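Local coordinates for uncharacterized protein (Cricetid herpesvirus 2, PDB 4ZKQ) that binds chemokines as a viral decoy receptor, probably blunting the host's chemokine signalling during rodent gammaherpesvirus infection, at residues P59-V72 with R186-L198. Residues are numbered along the deposited sequence; the frame is centred on the assembly and turned at random. Where two conformers were deposited one is given.
Sequences PLKFLDLLEKETAV and REEGLEMKQVDCL
K61 reaches across from 59-72 and plants its ammonium group among three oxygens of 186-198, a compact example of how one lysine in a connecting loop can hold a hairpin's approach against a neighbouring strand and its preceding turn. NZ gives hydrogen bonds to the backbone oxygens E187 O (2.6 Å) and L190 O (2.9 Å), both met nearly head-on in the plane of the carbonyl. A salt bridge to E191 OE1 completes the grip. The first side-chain bond of E191 points away from 59-72, and a bend at chi2 (-76°) brings the carboxylate back. K61 itself is extended beyond CG, laying its methylene chain beside L190 O.

The tight part of the interface lies on both sides of this polar knot. The P59 ring sits over the turn 186-189, its CD 3.3 Å from R186 O and its CG 4.0 Å from L190 CB. Farther along, M192, which has the largest share of the buried surface, meets L63 tip to tip, CG to CG at 3.8 Å. Its bend at chi3 (-50°) turns the methyl inward, bringing CE to 3.7 Å from T70 O and near V72.

Toward Q194, an exposed residue, the contact thins out. There L65 and Q194 run alongside each other in opposite directions, CD2 of L65 lying 3.7 Å from Q194 OE1.

Strands 63-65 and 68-72 form a β-hairpin closed by a type I' turn, and its face packs on strand 190-195 without backbone pairing. The hairpin continues through strand 147-152 into its own antiparallel sheet, whereas strand 190-195 pairs with strand 206-223, whose I209 and L213 touch L65 and L190; the contact thus joins two different sheets of the chain.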
ATOM      1  N   PRO A  59     -14.172   3.954   0.507  1.00 10.94           N
ATOM      2  CA  PRO A  59     -15.476   3.303   0.428  1.00 14.30           C
ATOM      3  C   PRO A  59     -15.371   1.830   0.049  1.00 12.50           C
ATOM      4  O   PRO A  59     -14.648   1.501  -0.888  1.00 14.03           O
ATOM      5  CB  PRO A  59     -16.177   4.091  -0.684  1.00 13.28           C
ATOM      6  CG  PRO A  59     -15.064   4.411  -1.630  1.00 12.95           C
ATOM      7  CD  PRO A  59     -13.816   4.602  -0.766  1.00 12.24           C
ATOM      8  N   LEU A  60     -16.101   0.974   0.755  1.00 16.53           N
ATOM      9  CA  LEU A  60     -16.223  -0.427   0.370  1.00 15.26           C
ATOM     10  C   LEU A  60     -17.341  -0.567  -0.653  1.00 20.21           C
ATOM     11  O   LEU A  60     -18.503  -0.339  -0.331  1.00 18.23           O
ATOM     12  CB  LEU A  60     -16.509  -1.302   1.589  1.00 13.51           C
ATOM     13  CG  LEU A  60     -16.653  -2.806   1.330  1.00 15.84           C
ATOM     14  CD1 LEU A  60     -15.419  -3.389   0.638  1.00 15.32           C
ATOM     15  CD2 LEU A  60     -16.906  -3.507   2.643  1.00 16.56           C
ATOM     16  N   LYS A  61     -16.980  -0.926  -1.884  1.00 14.35           N
ATOM     17  CA  LYS A  61     -17.945  -1.055  -2.973  1.00 14.98           C
ATOM     18  C   LYS A  61     -17.933  -2.442  -3.605  1.00 25.09           C
ATOM     19  O   LYS A  61     -16.875  -3.056  -3.755  1.00 20.36           O
ATOM     20  CB  LYS A  61     -17.663  -0.030  -4.058  1.00 13.69           C
ATOM     21  CG  LYS A  61     -17.846   1.410  -3.620  1.00 17.64           C
ATOM     22  CD  LYS A  61     -17.579   2.359  -4.762  1.00 17.58           C
ATOM     23  CE  LYS A  61     -17.947   3.780  -4.370  1.00 15.73           C
ATOM     24  NZ  LYS A  61     -17.744   4.738  -5.486  1.00 15.82           N
ATOM     25  N   PHE A  62     -19.117  -2.908  -3.995  1.00 21.16           N
ATOM     26  CA  PHE A  62     -19.274  -4.185  -4.685  1.00 21.70           C
ATOM     27  C   PHE A  62     -19.902  -3.999  -6.063  1.00 27.65           C
ATOM     28  O   PHE A  62     -20.750  -3.129  -6.253  1.00 27.34           O
ATOM     29  CB  PHE A  62     -20.143  -5.132  -3.863  1.00 26.25           C
ATOM     30  CG  PHE A  62     -19.490  -5.632  -2.606  1.00 25.68           C
ATOM     31  CD1 PHE A  62     -19.536  -4.886  -1.442  1.00 24.07           C
ATOM     32  CD2 PHE A  62     -18.857  -6.861  -2.583  1.00 24.92           C
ATOM     33  CE1 PHE A  62     -18.946  -5.344  -0.289  1.00 20.58           C
ATOM     34  CE2 PHE A  62     -18.266  -7.330  -1.428  1.00 23.64           C
ATOM     35  CZ  PHE A  62     -18.309  -6.571  -0.279  1.00 29.22           C
ATOM     36  N   LEU A  63     -19.465  -4.818  -7.017  1.00 24.82           N
ATOM     37  CA  LEU A  63     -20.098  -4.922  -8.328  1.00 26.26           C
ATOM     38  C   LEU A  63     -20.602  -6.342  -8.536  1.00 31.13           C
ATOM     39  O   LEU A  63     -19.979  -7.301  -8.076  1.00 21.05           O
ATOM     40  CB  LEU A  63     -19.123  -4.569  -9.447  1.00 31.51           C
ATOM     41  CG  LEU A  63     -19.060  -3.147  -9.995  1.00 38.94           C
ATOM     42  CD1 LEU A  63     -18.113  -3.136 -11.180  1.00 33.14           C
ATOM     43  CD2 LEU A  63     -20.426  -2.619 -10.402  1.00 33.53           C
ATOM     44  N   ASP A  64     -21.724  -6.485  -9.234  1.00 35.40           N
ATOM     45  CA  ASP A  64     -22.222  -7.813  -9.550  1.00 29.20           C
ATOM     46  C   ASP A  64     -21.417  -8.352 -10.723  1.00 25.65           C
ATOM     47  O   ASP A  64     -21.529  -7.861 -11.843  1.00 29.70           O
ATOM     48  CB  ASP A  64     -23.717  -7.794  -9.870  1.00 39.21           C
ATOM     49  CG  ASP A  64     -24.279  -9.189 -10.084  1.00 69.70           C
ATOM     50  OD1 ASP A  64     -24.261  -9.995  -9.125  1.00 57.09           O
ATOM     51  OD2 ASP A  64     -24.736  -9.483 -11.208  1.00 78.04           O
ATOM     52  N   LEU A  65     -20.586  -9.349 -10.443  1.00 27.24           N
ATOM     53  CA  LEU A  65     -19.668  -9.905 -11.429  1.00 32.20           C
ATOM     54  C   LEU A  65     -19.633 -11.420 -11.306  1.00 30.18           C
ATOM     55  O   LEU A  65     -19.523 -11.952 -10.198  1.00 29.78           O
ATOM     56  CB  LEU A  65     -18.259  -9.339 -11.240  1.00 30.81           C
ATOM     57  CG  LEU A  65     -18.068  -7.831 -11.394  1.00 30.83           C
ATOM     58  CD1 LEU A  65     -16.703  -7.442 -10.877  1.00 32.48           C
ATOM     59  CD2 LEU A  65     -18.215  -7.405 -12.844  1.00 34.05           C
ATOM     60  N   LEU A  66     -19.714 -12.109 -12.443  1.00 31.75           N
ATOM     61  CA  LEU A  66     -19.740 -13.567 -12.460  1.00 33.08           C
ATOM     62  C   LEU A  66     -20.694 -14.105 -11.394  1.00 30.23           C
ATOM     63  O   LEU A  66     -20.374 -15.047 -10.675  1.00 31.07           O
ATOM     64  CB  LEU A  66     -18.325 -14.121 -12.265  1.00 30.83           C
ATOM     65  CG  LEU A  66     -17.369 -13.794 -13.416  1.00 29.37           C
ATOM     66  CD1 LEU A  66     -15.933 -14.182 -13.100  1.00 34.68           C
ATOM     67  CD2 LEU A  66     -17.814 -14.488 -14.692  1.00 39.34           C
ATOM     68  N   GLU A  67     -21.844 -13.446 -11.282  1.00 25.29           N
ATOM     69  CA  GLU A  67     -22.988 -13.908 -10.486  1.00 27.10           C
ATOM     70  C   GLU A  67     -22.853 -13.772  -8.961  1.00 33.94           C
ATOM     71  O   GLU A  67     -23.637 -14.363  -8.214  1.00 28.64           O
ATOM     72  CB  GLU A  67     -23.304 -15.369 -10.838  1.00 47.24           C
ATOM     73  CG  GLU A  67     -23.491 -15.596 -12.342  1.00 56.38           C
ATOM     74  CD  GLU A  67     -24.002 -16.987 -12.684  1.00 72.82           C
ATOM     75  OE1 GLU A  67     -24.462 -17.703 -11.771  1.00 81.63           O
ATOM     76  OE2 GLU A  67     -23.944 -17.361 -13.874  1.00 83.07           O
ATOM     77  N   LYS A  68     -21.890 -12.979  -8.497  1.00 35.16           N
ATOM     78  CA  LYS A  68     -21.816 -12.613  -7.079  1.00 27.94           C
ATOM     79  C   LYS A  68     -21.381 -11.164  -6.916  1.00 24.56           C
ATOM     80  O   LYS A  68     -20.740 -10.596  -7.804  1.00 24.10           O
ATOM     81  CB  LYS A  68     -20.839 -13.509  -6.316  1.00 29.23           C
ATOM     82  CG  LYS A  68     -21.222 -14.978  -6.239  1.00 34.32           C
ATOM     83  CD  LYS A  68     -20.222 -15.740  -5.376  1.00 37.00           C
ATOM     84  CE  LYS A  68     -20.425 -17.247  -5.441  1.00 35.02           C
ATOM     85  NZ  LYS A  68     -19.372 -17.989  -4.677  1.00 28.86           N
ATOM     86  N   GLU A  69     -21.737 -10.564  -5.785  0.55 25.93           N
ATOM     87  CA  GLU A  69     -21.254  -9.231  -5.449  0.55 24.36           C
ATOM     88  C   GLU A  69     -19.764  -9.315  -5.155  0.55 23.72           C
ATOM     89  O   GLU A  69     -19.341 -10.102  -4.312  0.55 22.17           O
ATOM     90  CB  GLU A  69     -22.014  -8.668  -4.253  0.55 24.67           C
ATOM     91  CG  GLU A  69     -23.393  -8.138  -4.598  0.55 28.95           C
ATOM     92  CD  GLU A  69     -23.381  -6.650  -4.882  0.55 27.15           C
ATOM     93  OE1 GLU A  69     -23.615  -5.872  -3.934  0.55 35.75           O
ATOM     94  OE2 GLU A  69     -23.129  -6.255  -6.042  0.55 20.48           O
ATOM     95  N   THR A  70     -18.979  -8.504  -5.860  1.00 20.72           N
ATOM     96  CA  THR A  70     -17.526  -8.598  -5.823  1.00 21.88           C
ATOM     97  C   THR A  70     -16.859  -7.264  -5.496  1.00 22.20           C
ATOM     98  O   THR A  70     -17.162  -6.249  -6.125  1.00 20.11           O
ATOM     99  CB  THR A  70     -16.994  -9.091  -7.179  1.00 24.30           C
ATOM    100  OG1 THR A  70     -17.651 -10.317  -7.527  1.00 22.00           O
ATOM    101  CG2 THR A  70     -15.483  -9.303  -7.132  1.00 19.31           C
ATOM    102  N   ALA A  71     -15.950  -7.281  -4.520  1.00 18.86           N
ATOM    103  CA  ALA A  71     -15.120  -6.122  -4.190  1.00 17.23           C
ATOM    104  C   ALA A  71     -13.664  -6.438  -4.505  1.00 18.16           C
ATOM    105  O   ALA A  71     -13.204  -7.560  -4.292  1.00 19.06           O
ATOM    106  CB  ALA A  71     -15.278  -5.744  -2.732  1.00 16.92           C
ATOM    107  N   VAL A  72     -12.956  -5.449  -5.026  1.00 16.89           N
ATOM    108  CA  VAL A  72     -11.560  -5.600  -5.403  1.00 16.99           C
ATOM    109  C   VAL A  72     -10.763  -4.514  -4.705  1.00 19.80           C
ATOM    110  O   VAL A  72     -10.887  -3.336  -5.031  1.00 13.67           O
ATOM    111  CB  VAL A  72     -11.369  -5.511  -6.927  1.00 18.08           C
ATOM    112  CG1 VAL A  72      -9.895  -5.632  -7.296  1.00 17.63           C
ATOM    113  CG2 VAL A  72     -12.186  -6.601  -7.624  1.00 19.54           C
ATOM    114  N   ARG A 186     -16.214   9.076   1.526  1.00 12.42           N
ATOM    115  CA  ARG A 186     -15.228   9.247   0.455  1.00 12.36           C
ATOM    116  C   ARG A 186     -15.584   8.437  -0.791  1.00 17.72           C
ATOM    117  O   ARG A 186     -14.765   7.683  -1.315  1.00 13.86           O
ATOM    118  CB  ARG A 186     -13.844   8.853   0.968  1.00 17.07           C
ATOM    119  CG  ARG A 186     -13.452   9.622   2.218  1.00 13.19           C
ATOM    120  CD  ARG A 186     -12.217   9.036   2.875  1.00 14.62           C
ATOM    121  NE  ARG A 186     -11.838   9.743   4.096  1.00 15.09           N
ATOM    122  CZ  ARG A 186     -12.458   9.603   5.263  1.00 16.55           C
ATOM    123  NH1 ARG A 186     -13.503   8.796   5.365  1.00 16.34           N
ATOM    124  NH2 ARG A 186     -12.034  10.268   6.328  1.00 18.37           N
ATOM    125  N   GLU A 187     -16.806   8.625  -1.281  1.00 15.38           N
ATOM    126  CA  GLU A 187     -17.362   7.760  -2.317  1.00 13.64           C
ATOM    127  C   GLU A 187     -16.709   7.922  -3.694  1.00 17.87           C
ATOM    128  O   GLU A 187     -16.851   7.049  -4.549  1.00 23.31           O
ATOM    129  CB  GLU A 187     -18.876   8.002  -2.423  1.00 26.39           C
ATOM    130  CG  GLU A 187     -19.247   9.399  -2.865  1.00 25.22           C
ATOM    131  CD  GLU A 187     -20.725   9.711  -2.654  1.00 41.74           C
ATOM    132  OE1 GLU A 187     -21.430   8.907  -2.008  1.00 41.95           O
ATOM    133  OE2 GLU A 187     -21.175  10.766  -3.135  1.00 45.93           O
ATOM    134  N   GLU A 188     -15.995   9.023  -3.915  1.00 12.60           N
ATOM    135  CA  GLU A 188     -15.273   9.223  -5.166  1.00 18.45           C
ATOM    136  C   GLU A 188     -13.819   8.712  -5.104  1.00 17.16           C
ATOM    137  O   GLU A 188     -13.101   8.732  -6.107  1.00 15.22           O
ATOM    138  CB  GLU A 188     -15.307  10.711  -5.553  1.00 20.06           C
ATOM    139  CG  GLU A 188     -16.715  11.178  -5.960  1.00 22.69           C
ATOM    140  CD  GLU A 188     -16.844  12.681  -6.182  1.00 22.73           C
ATOM    141  OE1 GLU A 188     -15.821  13.373  -6.371  1.00 18.22           O
ATOM    142  OE2 GLU A 188     -17.996  13.175  -6.167  1.00 28.35           O
ATOM    143  N   GLY A 189     -13.410   8.210  -3.941  1.00 14.62           N
ATOM    144  CA  GLY A 189     -12.039   7.771  -3.727  1.00 11.28           C
ATOM    145  C   GLY A 189     -11.700   6.455  -4.409  1.00 14.36           C
ATOM    146  O   GLY A 189     -10.566   6.253  -4.838  1.00 16.17           O
ATOM    147  N   LEU A 190     -12.680   5.562  -4.482  1.00 16.36           N
ATOM    148  CA  LEU A 190     -12.574   4.332  -5.255  1.00 13.51           C
ATOM    149  C   LEU A 190     -13.788   4.222  -6.160  1.00 17.49           C
ATOM    150  O   LEU A 190     -14.921   4.226  -5.687  1.00 17.42           O
ATOM    151  CB  LEU A 190     -12.487   3.100  -4.354  1.00 13.33           C
ATOM    152  CG  LEU A 190     -12.281   1.729  -5.024  1.00 15.07           C
ATOM    153  CD1 LEU A 190     -11.560   0.790  -4.068  1.00 15.71           C
ATOM    154  CD2 LEU A 190     -13.599   1.095  -5.445  1.00 18.21           C
ATOM    155  N   GLU A 191     -13.537   4.133  -7.458  1.00 17.12           N
ATOM    156  CA  GLU A 191     -14.587   3.884  -8.441  1.00 22.31           C
ATOM    157  C   GLU A 191     -14.236   2.602  -9.185  1.00 21.37           C
ATOM    158  O   GLU A 191     -13.082   2.411  -9.566  1.00 20.64           O
ATOM    159  CB  GLU A 191     -14.713   5.058  -9.419  1.00 21.52           C
ATOM    160  CG  GLU A 191     -15.011   6.417  -8.774  1.00 26.31           C
ATOM    161  CD  GLU A 191     -16.458   6.589  -8.334  1.00 29.23           C
ATOM    162  OE1 GLU A 191     -17.211   5.593  -8.294  1.00 28.55           O
ATOM    163  OE2 GLU A 191     -16.846   7.739  -8.029  1.00 29.34           O
ATOM    164  N   MET A 192     -15.212   1.717  -9.366  1.00 19.34           N
ATOM    165  CA  MET A 192     -14.990   0.491 -10.125  1.00 23.99           C
ATOM    166  C   MET A 192     -16.040   0.341 -11.219  1.00 30.31           C
ATOM    167  O   MET A 192     -17.215   0.645 -11.012  1.00 24.68           O
ATOM    168  CB  MET A 192     -15.006  -0.730  -9.200  1.00 25.55           C
ATOM    169  CG  MET A 192     -16.316  -0.953  -8.489  1.00 28.00           C
ATOM    170  SD  MET A 192     -16.214  -2.142  -7.123  1.00 29.23           S
ATOM    171  CE  MET A 192     -15.383  -3.519  -7.916  1.00 19.93           C
ATOM    172  N   LYS A 193     -15.604  -0.109 -12.390  1.00 28.48           N
ATOM    173  CA  LYS A 193     -16.523  -0.373 -13.491  1.00 36.78           C
ATOM    174  C   LYS A 193     -16.026  -1.521 -14.359  1.00 23.84           C
ATOM    175  O   LYS A 193     -14.829  -1.655 -14.612  1.00 24.67           O
ATOM    176  CB  LYS A 193     -16.718   0.882 -14.344  1.00 33.17           C
ATOM    177  CG  LYS A 193     -15.443   1.434 -14.971  1.00 39.98           C
ATOM    178  CD  LYS A 193     -15.756   2.514 -16.005  1.00 44.09           C
ATOM    179  CE  LYS A 193     -14.497   3.254 -16.445  1.00 54.42           C
ATOM    180  NZ  LYS A 193     -14.365   3.311 -17.929  1.00 56.62           N
ATOM    181  N   GLN A 194     -16.950  -2.356 -14.807  1.00 28.53           N
ATOM    182  CA  GLN A 194     -16.598  -3.407 -15.740  1.00 29.43           C
ATOM    183  C   GLN A 194     -16.304  -2.789 -17.098  1.00 33.72           C
ATOM    184  O   GLN A 194     -17.024  -1.902 -17.556  1.00 36.01           O
ATOM    185  CB  GLN A 194     -17.713  -4.442 -15.845  1.00 32.33           C
ATOM    186  CG  GLN A 194     -17.395  -5.557 -16.817  1.00 34.90           C
ATOM    187  CD  GLN A 194     -18.449  -6.630 -16.821  1.00 32.19           C
ATOM    188  OE1 GLN A 194     -19.476  -6.509 -16.155  1.00 38.63           O
ATOM    189  NE2 GLN A 194     -18.201  -7.698 -17.568  1.00 35.98           N
ATOM    190  N   VAL A 195     -15.221  -3.248 -17.717  1.00 25.32           N
ATOM    191  CA  VAL A 195     -14.820  -2.798 -19.040  1.00 28.96           C
ATOM    192  C   VAL A 195     -14.637  -4.011 -19.941  1.00 45.91           C
ATOM    193  O   VAL A 195     -14.499  -5.135 -19.459  1.00 28.53           O
ATOM    194  CB  VAL A 195     -13.510  -1.986 -18.999  1.00 36.57           C
ATOM    195  CG1 VAL A 195     -13.723  -0.659 -18.278  1.00 40.85           C
ATOM    196  CG2 VAL A 195     -12.397  -2.792 -18.335  1.00 37.52           C
ATOM    197  N   ASP A 196     -14.639  -3.787 -21.251  1.00 46.51           N
ATOM    198  CA  ASP A 196     -14.389  -4.860 -22.203  1.00 44.64           C
ATOM    199  C   ASP A 196     -12.930  -5.274 -22.143  1.00 43.86           C
ATOM    200  O   ASP A 196     -12.035  -4.427 -22.100  1.00 38.29           O
ATOM    201  CB  ASP A 196     -14.750  -4.422 -23.625  1.00 52.86           C
ATOM    202  CG  ASP A 196     -16.225  -4.099 -23.783  1.00 56.12           C
ATOM    203  OD1 ASP A 196     -17.066  -4.916 -23.349  1.00 54.47           O
ATOM    204  OD2 ASP A 196     -16.544  -3.025 -24.335  1.00 69.97           O
ATOM    205  N   CYS A 197     -12.685  -6.577 -22.122  1.00 44.11           N
ATOM    206  CA  CYS A 197     -11.323  -7.081 -22.199  1.00 44.15           C
ATOM    207  C   CYS A 197     -10.796  -6.839 -23.624  1.00 41.39           C
ATOM    208  O   CYS A 197     -11.469  -7.193 -24.596  1.00 47.77           O
ATOM    209  CB  CYS A 197     -11.275  -8.571 -21.824  1.00 45.39           C
ATOM    210  SG  CYS A 197     -11.876  -8.951 -20.158  1.00 37.51           S
ATOM    211  N   LEU A 198      -9.600  -6.250 -23.735  1.00 46.47           N
ATOM    212  CA  LEU A 198      -9.032  -5.865 -25.024  1.00 54.92           C
ATOM    213  C   LEU A 198      -7.982  -6.843 -25.561  1.00 55.33           C
ATOM    214  O   LEU A 198      -7.856  -7.000 -26.789  1.00 66.66           O
ATOM    215  CB  LEU A 198      -8.413  -4.471 -24.933  1.00 48.67           C
ATOM    216  CG  LEU A 198      -9.320  -3.347 -24.439  1.00 51.91           C
ATOM    217  CD1 LEU A 198      -8.578  -2.026 -24.565  1.00 50.77           C
ATOM    218  CD2 LEU A 198     -10.631  -3.321 -25.210  1.00 42.70           C
TER